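Local coordinates for C381 turret protein (Sulfolobus turreted icosahedral virus, PDB 4IND) that forms the turrets of an archaeal icosahedral virus, each chain folding into three jelly rolls and associating with further copies of itself in a five-chain assembly, at residues 98-101 with 102-105; 171-175 with 176-180; 243-246 with 247-251; 288-292 with 293-297. One frame throughout, in Å; residues are numbered along the deposited sequence.

How the contacts relate
All four contacts are local turns between neighbouring residues, yet their chemistry follows their place in the fold. Contacts 1 and 2 are largely buried and touch where Asn101 packs on Phe171, joining the first and second jelly rolls. Contact 3 lies at the surface of the second jelly roll, about 27 Å from contact 2 between centres, and depends on a tyrosine and a run of glycines. Contact 4, partly buried, belongs to the third domain. Contacts 2 and 4 both pass between the sheets of a sandwich, line the gap with apolar side chains and, away from the interior, turn arginines (contact 2) or a histidine (contact 4) toward a dihydrogenphosphate ion. Contact 1 combines asparagine amide bonds with backbone turns.

Contact 1: residues 98-101 with 102-105; sequences PFFN and NNNT
Asn103 folds back against Pro98, Phe99 and Phe100, and this corner of the loop is its dense part. Asn103 CG stands anti to the backbone N (chi1 174°), an orientation that brings the amide to Pro98: Asn103 ND2 donates to Pro98 O over 2.8 Å, with the oxygen close to the amide plane and the nitrogen in the carbonyl plane. Asn103 N gives a second bond to Phe99 O (2.9 Å), closing an alpha turn. Phe100 lies alongside, pointing the same way, its CB 3.7 Å from Asn103 CB, which also meets the edge of the ring; Pro98 CB sits over the centre of one face of that ring. The loop links strands 94-96 and 108-110 of the first jelly roll, and within it Asn103 OD1 accepts from Thr105 N (3.0 Å) in an Asx turn, the donor well above the carbonyl plane. At the apex a weak bond from Asn102 N to Phe100 O (2.7 Å) forms a gamma turn about Asn101, whose side chain leaves the loop to be held by Ser170 O and Thr123 N. Packing thins at Asn102, which takes the solvent side and is modelled in two conformers.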
loop_
_atom_site.group_PDB
_atom_site.type_symbol
_atom_site.label_atom_id
_atom_site.label_comp_id
_atom_site.label_asym_id
_atom_site.label_seq_id
_atom_site.Cartn_x
_atom_site.Cartn_y
_atom_site.Cartn_z
ATOM N N PRO A 98 32.983 -9.581 7.966
ATOM C CA PRO A 98 31.626 -9.853 7.486
ATOM C C PRO A 98 31.578 -10.009 5.976
ATOM O O PRO A 98 32.408 -9.437 5.265
ATOM C CB PRO A 98 30.818 -8.626 7.976
ATOM C CG PRO A 98 31.812 -7.575 8.196
ATOM C CD PRO A 98 33.073 -8.284 8.658
ATOM N N PHE A 99 30.602 -10.781 5.501
ATOM C CA PHE A 99 30.406 -11.041 4.084
ATOM C C PHE A 99 30.012 -9.768 3.321
ATOM O O PHE A 99 30.670 -9.385 2.357
ATOM C CB PHE A 99 29.330 -12.132 3.952
ATOM C CG PHE A 99 29.102 -12.633 2.546
ATOM C CD1 PHE A 99 30.116 -13.282 1.849
ATOM C CD2 PHE A 99 27.851 -12.524 1.950
ATOM C CE1 PHE A 99 29.892 -13.788 0.549
ATOM C CE2 PHE A 99 27.621 -13.028 0.656
ATOM C CZ PHE A 99 28.642 -13.660 -0.038
ATOM N N PHE A 100 28.922 -9.133 3.746
ATOM C CA PHE A 100 28.451 -7.896 3.118
ATOM C C PHE A 100 28.341 -8.058 1.599
ATOM O O PHE A 100 28.514 -7.099 0.859
ATOM C CB PHE A 100 29.423 -6.735 3.433
ATOM C CG PHE A 100 29.333 -6.194 4.855
ATOM C CD1 PHE A 100 28.190 -6.348 5.610
ATOM C CD2 PHE A 100 30.406 -5.507 5.415
ATOM C CE1 PHE A 100 28.111 -5.848 6.895
ATOM C CE2 PHE A 100 30.338 -5.006 6.702
ATOM C CZ PHE A 100 29.193 -5.180 7.447
ATOM N N ASN A 101 28.090 -9.288 1.155
ATOM C CA ASN A 101 27.996 -9.650 -0.258
ATOM C C ASN A 101 29.312 -9.607 -1.022
ATOM O O ASN A 101 29.596 -10.511 -1.804
ATOM C CB ASN A 101 26.897 -8.856 -1.003
ATOM C CG ASN A 101 25.507 -9.296 -0.606
ATOM O OD1 ASN A 101 25.207 -10.497 -0.611
ATOM N ND2 ASN A 101 24.653 -8.334 -0.236
ATOM N N ASN A 102 30.104 -8.556 -0.783
ATOM C CA ASN A 102 31.321 -8.323 -1.548
ATOM C C ASN A 102 32.546 -7.910 -0.723
ATOM O O ASN A 102 33.550 -7.520 -1.287
ATOM C CB ASN A 102 31.076 -7.280 -2.648
ATOM C CG ASN A 102 30.219 -7.815 -3.789
ATOM O OD1 ASN A 102 29.063 -7.433 -3.943
ATOM N ND2 ASN A 102 30.790 -8.689 -4.597
ATOM N N ASN A 103 32.470 -7.996 0.600
ATOM C CA ASN A 103 33.584 -7.550 1.432
ATOM C C ASN A 103 34.542 -8.695 1.711
ATOM O O ASN A 103 34.110 -9.833 1.928
ATOM C CB ASN A 103 33.094 -7.033 2.782
ATOM C CG ASN A 103 34.250 -6.709 3.720
ATOM O OD1 ASN A 103 35.134 -5.915 3.377
ATOM N ND2 ASN A 103 34.258 -7.328 4.900
ATOM N N ASN A 104 35.833 -8.397 1.729
ATOM C CA ASN A 104 36.791 -9.332 2.310
ATOM C C ASN A 104 37.956 -8.641 3.003
ATOM O O ASN A 104 39.016 -9.249 3.201
ATOM C CB ASN A 104 37.298 -10.322 1.267
ATOM C CG ASN A 104 37.917 -9.646 0.081
ATOM O OD1 ASN A 104 38.520 -8.576 0.193
ATOM N ND2 ASN A 104 37.758 -10.255 -1.080
ATOM N N THR A 105 37.774 -7.366 3.355
ATOM C CA THR A 105 38.827 -6.624 4.064
ATOM C C THR A 105 38.338 -5.961 5.353
ATOM O O THR A 105 39.084 -5.883 6.319
ATOM C CB THR A 105 39.486 -5.558 3.186
ATOM O OG1 THR A 105 38.466 -4.733 2.610
ATOM C CG2 THR A 105 40.316 -6.191 2.077
#

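Contact 2: residues 171-175 with 176-180; sequences FRLRK and GTYAI. With 2HP (dihydrogenphosphate ion), chain U.
Tyr178 lays one ring face on Leu173, and its course from backbone to hydroxyl traces the central part of the contact. With CG anti to the carbonyl carbon (chi1 -61°), CB turns the ring toward the opposing limb. Tyr178 CG and CD2 lie under Leu173 CD1, which is 3.7 Å from Tyr178 CD2; this methyl stands over the face, 18° off the ring normal and displaced toward the rim, in a CH-pi contact. Farther out, Tyr178 CE1 meets Leu173 CD2, and Tyr178 CE2 lies 3.8 Å from Leu173 CB. At the tip, Tyr178 OH donates to Arg174 O over 2.7 Å; that oxygen lies in the ring plane, although the hydroxyl sits above the carbonyl plane. The chain here passes from strand 168-172 in one sheet of the second jelly roll to strand 176-187 in the other, a beta arch whose facing side chains enter the sandwich interior. Phe171 CZ and Ile180 CD1 extend this filling, 4.2 Å apart. On the outer side Arg172 NH2 donates to O1 of a dihydrogenphosphate ion (3.2 Å); the poorly ordered Arg174 adds a weak bond from NH1 to O3, while its NH2 donates to Phe149 O. Leu79 N and Arg147 also bind the ion.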
loop_
_atom_site.group_PDB
_atom_site.type_symbol
_atom_site.label_atom_id
_atom_site.label_comp_id
_atom_site.label_asym_id
_atom_site.label_seq_id
_atom_site.Cartn_x
_atom_site.Cartn_y
_atom_site.Cartn_z
ATOM N N PHE A 171 24.076 -4.349 -1.668
ATOM C CA PHE A 171 22.746 -4.815 -1.290
ATOM C C PHE A 171 21.750 -4.486 -2.399
ATOM O O PHE A 171 22.010 -3.622 -3.224
ATOM C CB PHE A 171 22.320 -4.233 0.070
ATOM C CG PHE A 171 22.676 -2.786 0.260
ATOM C CD1 PHE A 171 21.827 -1.778 -0.175
ATOM C CD2 PHE A 171 23.853 -2.431 0.891
ATOM C CE1 PHE A 171 22.153 -0.438 0.001
ATOM C CE2 PHE A 171 24.186 -1.092 1.075
ATOM C CZ PHE A 171 23.336 -0.092 0.629
ATOM N N ARG A 172 20.635 -5.203 -2.435
ATOM C CA ARG A 172 19.593 -4.962 -3.435
ATOM C C ARG A 172 18.498 -4.143 -2.788
ATOM O O ARG A 172 18.062 -4.460 -1.687
ATOM C CB ARG A 172 18.986 -6.291 -3.927
ATOM C CG ARG A 172 17.890 -6.095 -4.955
ATOM C CD ARG A 172 16.821 -7.186 -4.959
ATOM N NE ARG A 172 15.967 -7.141 -3.770
ATOM C CZ ARG A 172 14.987 -8.018 -3.546
ATOM N NH1 ARG A 172 14.761 -9.003 -4.417
ATOM N NH2 ARG A 172 14.241 -7.941 -2.450
ATOM N N LEU A 173 18.048 -3.088 -3.462
ATOM C CA LEU A 173 16.916 -2.300 -2.975
ATOM C C LEU A 173 15.807 -2.343 -4.001
ATOM O O LEU A 173 16.055 -2.093 -5.180
ATOM C CB LEU A 173 17.324 -0.846 -2.753
ATOM C CG LEU A 173 18.458 -0.600 -1.770
ATOM C CD1 LEU A 173 18.743 0.901 -1.674
ATOM C CD2 LEU A 173 18.099 -1.160 -0.399
ATOM N N ARG A 174 14.586 -2.647 -3.577
ATOM C CA ARG A 174 13.481 -2.636 -4.528
ATOM C C ARG A 174 13.056 -1.183 -4.689
ATOM O O ARG A 174 13.572 -0.312 -3.999
ATOM C CB ARG A 174 12.323 -3.464 -4.003
ATOM C CG ARG A 174 11.831 -2.957 -2.666
ATOM C CD ARG A 174 10.427 -3.419 -2.386
ATOM N NE ARG A 174 9.987 -2.938 -1.088
ATOM C CZ ARG A 174 10.124 -3.605 0.056
ATOM N NH1 ARG A 174 10.687 -4.814 0.083
ATOM N NH2 ARG A 174 9.684 -3.052 1.180
ATOM N N LYS A 175 12.104 -0.927 -5.568
ATOM C CA LYS A 175 11.700 0.445 -5.869
ATOM C C LYS A 175 11.371 1.239 -4.617
ATOM O O LYS A 175 10.768 0.737 -3.664
ATOM C CB LYS A 175 10.510 0.477 -6.844
ATOM C CG LYS A 175 9.197 -0.053 -6.275
ATOM C CD LYS A 175 8.136 -0.192 -7.386
ATOM C CE LYS A 175 6.774 -0.592 -6.829
ATOM N NZ LYS A 175 6.170 0.529 -6.040
ATOM N N GLY A 176 11.774 2.502 -4.624
ATOM C CA GLY A 176 11.562 3.377 -3.481
ATOM C C GLY A 176 12.640 4.438 -3.446
ATOM O O GLY A 176 13.522 4.457 -4.297
ATOM N N THR A 177 12.552 5.351 -2.487
ATOM C CA THR A 177 13.650 6.261 -2.221
ATOM C C THR A 177 14.199 5.912 -0.856
ATOM O O THR A 177 13.437 5.617 0.070
ATOM C CB THR A 177 13.165 7.724 -2.257
ATOM O OG1 THR A 177 12.645 8.009 -3.564
ATOM C CG2 THR A 177 14.323 8.683 -1.943
ATOM N N TYR A 178 15.523 5.905 -0.736
ATOM C CA TYR A 178 16.167 5.476 0.492
ATOM C C TYR A 178 17.185 6.461 1.013
ATOM O O TYR A 178 17.874 7.132 0.246
ATOM C CB TYR A 178 16.894 4.166 0.253
ATOM C CG TYR A 178 16.003 3.022 -0.163
ATOM C CD1 TYR A 178 15.591 2.069 0.757
ATOM C CD2 TYR A 178 15.576 2.893 -1.476
ATOM C CE1 TYR A 178 14.782 0.993 0.375
ATOM C CE2 TYR A 178 14.766 1.820 -1.871
ATOM C CZ TYR A 178 14.369 0.890 -0.943
ATOM O OH TYR A 178 13.585 -0.180 -1.322
ATOM N N ALA A 179 17.294 6.521 2.331
ATOM C CA ALA A 179 18.384 7.241 2.977
ATOM C C ALA A 179 19.458 6.216 3.306
ATOM O O ALA A 179 19.154 5.124 3.788
ATOM C CB ALA A 179 17.909 7.933 4.227
ATOM N N ILE A 180 20.714 6.559 3.033
ATOM C CA ILE A 180 21.829 5.745 3.498
ATOM C C ILE A 180 22.647 6.634 4.424
ATOM O O ILE A 180 23.194 7.649 3.995
ATOM C CB ILE A 180 22.693 5.288 2.342
ATOM C CG1 ILE A 180 21.882 4.370 1.428
ATOM C CG2 ILE A 180 23.930 4.566 2.867
ATOM C CD1 ILE A 180 22.595 4.036 0.121
HETATM P P 2HP U . 13.848 -7.374 1.395
HETATM O O1 2HP U . 14.078 -6.333 0.329
HETATM O O2 2HP U . 14.131 -8.628 0.627
HETATM O O3 2HP U . 12.362 -7.294 1.867
HETATM O O4 2HP U . 14.848 -7.297 2.592
#

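Contact 3: residues 243-246 with 247-251; sequences VTYG and GGLGV
Tyr245 and Leu249 make the main apolar contact of this loop, their side chains inclined to one another. Leu249 CD2 lies 3.8 Å from Tyr245 CD1. A second, looser touch joins Tyr245 CE1 to Val251 CB at 4.3 Å. The ring takes up this place because CG is set between the backbone N and the carbonyl carbon (chi1 67°), folding it back over its own backbone. Phe197 and Phe253 meet the same ring, and Phe194 touches both Leu249 and Val251, which makes the loop part of an aromatic cluster.

Two hydrogen bonds supply the polar half. Leu249 N donates to Gly246 O over 3.1 Å with a fairly straight N-H (157°), closing a type I beta turn from Gly246 to Leu249. At the far end of the ring Tyr245 OH reaches Val251 O at 2.7 Å, a weak bond that spans six residues. The loop connects strand 238-243 to strand 253-262 and so leads from one sheet of the second jelly roll to the other. With glycines at 246, 247, 248 and 250, the segment offers few side chains of its own for packing; its shape therefore probably depends on the turn, on bonds to neighbouring parts of the fold such as Gly250 with Thr189, and on the tyrosine that bridges round the turn, apolar along its ring and polar at its hydroxyl.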
loop_
_atom_site.group_PDB
_atom_site.type_symbol
_atom_site.label_atom_id
_atom_site.label_comp_id
_atom_site.label_asym_id
_atom_site.label_seq_id
_atom_site.Cartn_x
_atom_site.Cartn_y
_atom_site.Cartn_z
ATOM N N VAL A 243 34.784 1.623 -0.228
ATOM C CA VAL A 243 35.736 2.502 0.461
ATOM C C VAL A 243 36.883 2.725 -0.516
ATOM O O VAL A 243 37.471 1.758 -1.016
ATOM C CB VAL A 243 36.279 1.849 1.745
ATOM C CG1 VAL A 243 37.260 2.792 2.433
ATOM C CG2 VAL A 243 35.143 1.482 2.694
ATOM N N THR A 244 37.224 3.981 -0.791
ATOM C CA THR A 244 38.145 4.252 -1.905
ATOM C C THR A 244 39.439 4.953 -1.536
ATOM O O THR A 244 40.295 5.165 -2.395
ATOM C CB THR A 244 37.447 5.080 -3.009
ATOM O OG1 THR A 244 36.986 6.306 -2.436
ATOM C CG2 THR A 244 36.257 4.331 -3.609
ATOM N N TYR A 245 39.591 5.341 -0.277
ATOM C CA TYR A 245 40.727 6.202 0.067
ATOM C C TYR A 245 42.091 5.510 0.077
ATOM O O TYR A 245 43.125 6.169 0.044
ATOM C CB TYR A 245 40.477 7.021 1.345
ATOM C CG TYR A 245 40.381 6.244 2.644
ATOM C CD1 TYR A 245 41.516 5.961 3.388
ATOM C CD2 TYR A 245 39.154 5.837 3.145
ATOM C CE1 TYR A 245 41.434 5.277 4.590
ATOM C CE2 TYR A 245 39.062 5.164 4.338
ATOM C CZ TYR A 245 40.214 4.898 5.061
ATOM O OH TYR A 245 40.150 4.215 6.255
ATOM N N GLY A 246 42.099 4.187 0.108
ATOM C CA GLY A 246 43.335 3.463 -0.132
ATOM C C GLY A 246 43.936 2.818 1.097
ATOM O O GLY A 246 44.207 3.498 2.090
ATOM N N GLY A 247 44.179 1.510 0.996
ATOM C CA GLY A 247 44.560 0.673 2.121
ATOM C C GLY A 247 45.729 1.118 2.990
ATOM O O GLY A 247 45.742 0.866 4.200
ATOM N N GLY A 248 46.718 1.774 2.396
ATOM C CA GLY A 248 47.912 2.112 3.152
ATOM C C GLY A 248 47.991 3.547 3.636
ATOM O O GLY A 248 49.038 4.001 4.102
ATOM N N LEU A 249 46.881 4.268 3.540
ATOM C CA LEU A 249 46.900 5.705 3.815
ATOM C C LEU A 249 47.235 6.074 5.267
ATOM O O LEU A 249 47.880 7.081 5.514
ATOM C CB LEU A 249 45.579 6.361 3.398
ATOM C CG LEU A 249 45.693 7.878 3.224
ATOM C CD1 LEU A 249 46.670 8.190 2.124
ATOM C CD2 LEU A 249 44.353 8.510 2.936
ATOM N N GLY A 250 46.787 5.279 6.232
ATOM C CA GLY A 250 47.077 5.581 7.627
ATOM C C GLY A 250 45.978 6.396 8.301
ATOM O O GLY A 250 46.216 7.121 9.277
ATOM N N VAL A 251 44.767 6.283 7.766
ATOM C CA VAL A 251 43.604 6.926 8.355
ATOM C C VAL A 251 42.491 5.918 8.596
ATOM O O VAL A 251 41.536 5.845 7.824
ATOM C CB VAL A 251 43.061 8.040 7.454
ATOM C CG1 VAL A 251 41.959 8.789 8.172
ATOM C CG2 VAL A 251 44.179 8.986 7.042
#

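Contact 4: residues 288-292 with 293-297; sequences LNVQG and SGSHL. With 2HP (dihydrogenphosphate ion), chain B.
Val290 and Leu297 reach toward each other tip to tip across the turn, Val290 CG2 ending 3.9 Å from Leu297 CG. Leu297 has CG anti to its carbonyl carbon (chi1 -52°), which directs it toward Val290. The branch beyond puts CD2 near both methyls of Val290 and CD1 beside Leu288, in the one of its two conformers described here, the two leucines being inclined to each other. The same Val290 CG2 also passes 3.6 Å from Ser295 O, and Val290 CB faces the hydroxyls of Ser293 and Ser295.

Ser293 turns back on the turn itself. Its OG, set between backbone N and carbonyl carbon, donates to Val290 O over 2.6 Å in the carbonyl plane and on a lone pair, whereas Ser293 N approaches the same oxygen from above that plane at 3.1 Å, closing a type II turn from Val290 to Ser293 with Gly292 at its third position. Two donors thus grip one carbonyl. Ser295 OG in turn donates to Ser293 OG (2.7 Å), and so steadies the hydroxyl that holds the turn.

His296 points the opposite way from Leu297, as alternate residues of a strand do. Its NE2 donates to O1 of a dihydrogenphosphate ion at 2.8 Å, with O1 in the ring plane; ND1, the ring's other nitrogen, bonds to Gly378 O, and Lys231 from the second domain also binds the ion. Strands 283-289 and 295-305 belong to different sheets, so the turn is a beta arch of the third jelly roll, with Val290 and Leu297 facing the sandwich interior, Leu288 at its margin and histidine facing an anion site.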
loop_
_atom_site.group_PDB
_atom_site.type_symbol
_atom_site.label_atom_id
_atom_site.label_comp_id
_atom_site.label_asym_id
_atom_site.label_seq_id
_atom_site.Cartn_x
_atom_site.Cartn_y
_atom_site.Cartn_z
ATOM N N LEU A 288 22.323 24.963 -12.873
ATOM C CA LEU A 288 22.404 24.102 -11.713
ATOM C C LEU A 288 22.741 22.679 -12.136
ATOM O O LEU A 288 22.230 22.180 -13.134
ATOM C CB LEU A 288 21.085 24.141 -10.943
ATOM C CG LEU A 288 21.092 23.600 -9.513
ATOM C CD1 LEU A 288 22.459 23.813 -8.864
ATOM C CD2 LEU A 288 19.994 24.283 -8.712
ATOM N N ASN A 289 23.617 22.039 -11.370
ATOM C CA ASN A 289 24.012 20.654 -11.625
ATOM C C ASN A 289 24.180 19.933 -10.299
ATOM O O ASN A 289 25.133 20.202 -9.563
ATOM C CB ASN A 289 25.310 20.593 -12.435
ATOM C CG ASN A 289 25.717 19.167 -12.772
ATOM O OD1 ASN A 289 25.213 18.205 -12.177
ATOM N ND2 ASN A 289 26.626 19.021 -13.726
ATOM N N VAL A 290 23.247 19.041 -9.971
ATOM C CA VAL A 290 23.332 18.332 -8.682
ATOM C C VAL A 290 23.642 16.862 -8.868
ATOM O O VAL A 290 23.469 16.052 -7.949
ATOM C CB VAL A 290 22.078 18.542 -7.804
ATOM C CG1 VAL A 290 21.864 20.040 -7.539
ATOM C CG2 VAL A 290 20.836 17.944 -8.486
ATOM N N GLN A 291 24.137 16.510 -10.045
ATOM C CA GLN A 291 24.537 15.108 -10.275
ATOM C C GLN A 291 25.570 14.643 -9.244
ATOM O O GLN A 291 26.556 15.338 -8.983
ATOM C CB GLN A 291 25.100 14.910 -11.691
ATOM C CG GLN A 291 25.495 13.448 -11.980
ATOM C CD GLN A 291 26.233 13.279 -13.294
ATOM O OE1 GLN A 291 26.970 14.168 -13.728
ATOM N NE2 GLN A 291 26.042 12.126 -13.935
ATOM N N GLY A 292 25.346 13.471 -8.656
ATOM C CA GLY A 292 26.285 12.923 -7.696
ATOM C C GLY A 292 26.119 13.456 -6.288
ATOM O O GLY A 292 26.926 13.158 -5.425
ATOM N N SER A 293 25.072 14.244 -6.058
ATOM C CA SER A 293 24.862 14.887 -4.764
ATOM C C SER A 293 23.937 14.115 -3.836
ATOM O O SER A 293 23.837 14.436 -2.653
ATOM C CB SER A 293 24.252 16.277 -4.978
ATOM O OG SER A 293 22.906 16.162 -5.407
ATOM N N GLY A 294 23.229 13.127 -4.374
ATOM C CA GLY A 294 22.209 12.428 -3.605
ATOM C C GLY A 294 20.876 13.154 -3.696
ATOM O O GLY A 294 20.007 12.987 -2.831
ATOM N N SER A 295 20.710 13.972 -4.734
ATOM C CA SER A 295 19.450 14.690 -4.907
ATOM C C SER A 295 19.144 14.911 -6.367
ATOM O O SER A 295 19.981 14.652 -7.233
ATOM C CB SER A 295 19.492 16.032 -4.170
ATOM O OG SER A 295 20.387 16.931 -4.803
ATOM N N HIS A 296 17.939 15.399 -6.648
ATOM C CA HIS A 296 17.577 15.790 -8.006
ATOM C C HIS A 296 16.705 17.042 -7.978
ATOM O O HIS A 296 16.469 17.609 -6.913
ATOM C CB HIS A 296 16.907 14.638 -8.764
ATOM C CG HIS A 296 15.624 14.174 -8.162
ATOM N ND1 HIS A 296 15.569 13.266 -7.122
ATOM C CD2 HIS A 296 14.335 14.459 -8.473
ATOM C CE1 HIS A 296 14.311 13.030 -6.809
ATOM N NE2 HIS A 296 13.538 13.737 -7.619
ATOM N N LEU A 297 16.238 17.471 -9.146
ATOM C CA LEU A 297 15.508 18.728 -9.264
ATOM C C LEU A 297 14.105 18.561 -9.820
ATOM O O LEU A 297 13.772 17.551 -10.442
ATOM C CB LEU A 297 16.280 19.688 -10.177
ATOM C CG LEU A 297 17.751 19.885 -9.806
ATOM C CD1 LEU A 297 18.511 20.611 -10.909
ATOM C CD2 LEU A 297 17.845 20.645 -8.500
HETATM P P 2HP B . 10.415 12.757 -7.519
HETATM O O1 2HP B . 10.748 14.212 -7.385
HETATM O O2 2HP B . 11.441 12.097 -6.643
HETATM O O3 2HP B . 10.549 12.327 -9.021
HETATM O O4 2HP B . 9.006 12.434 -6.943
#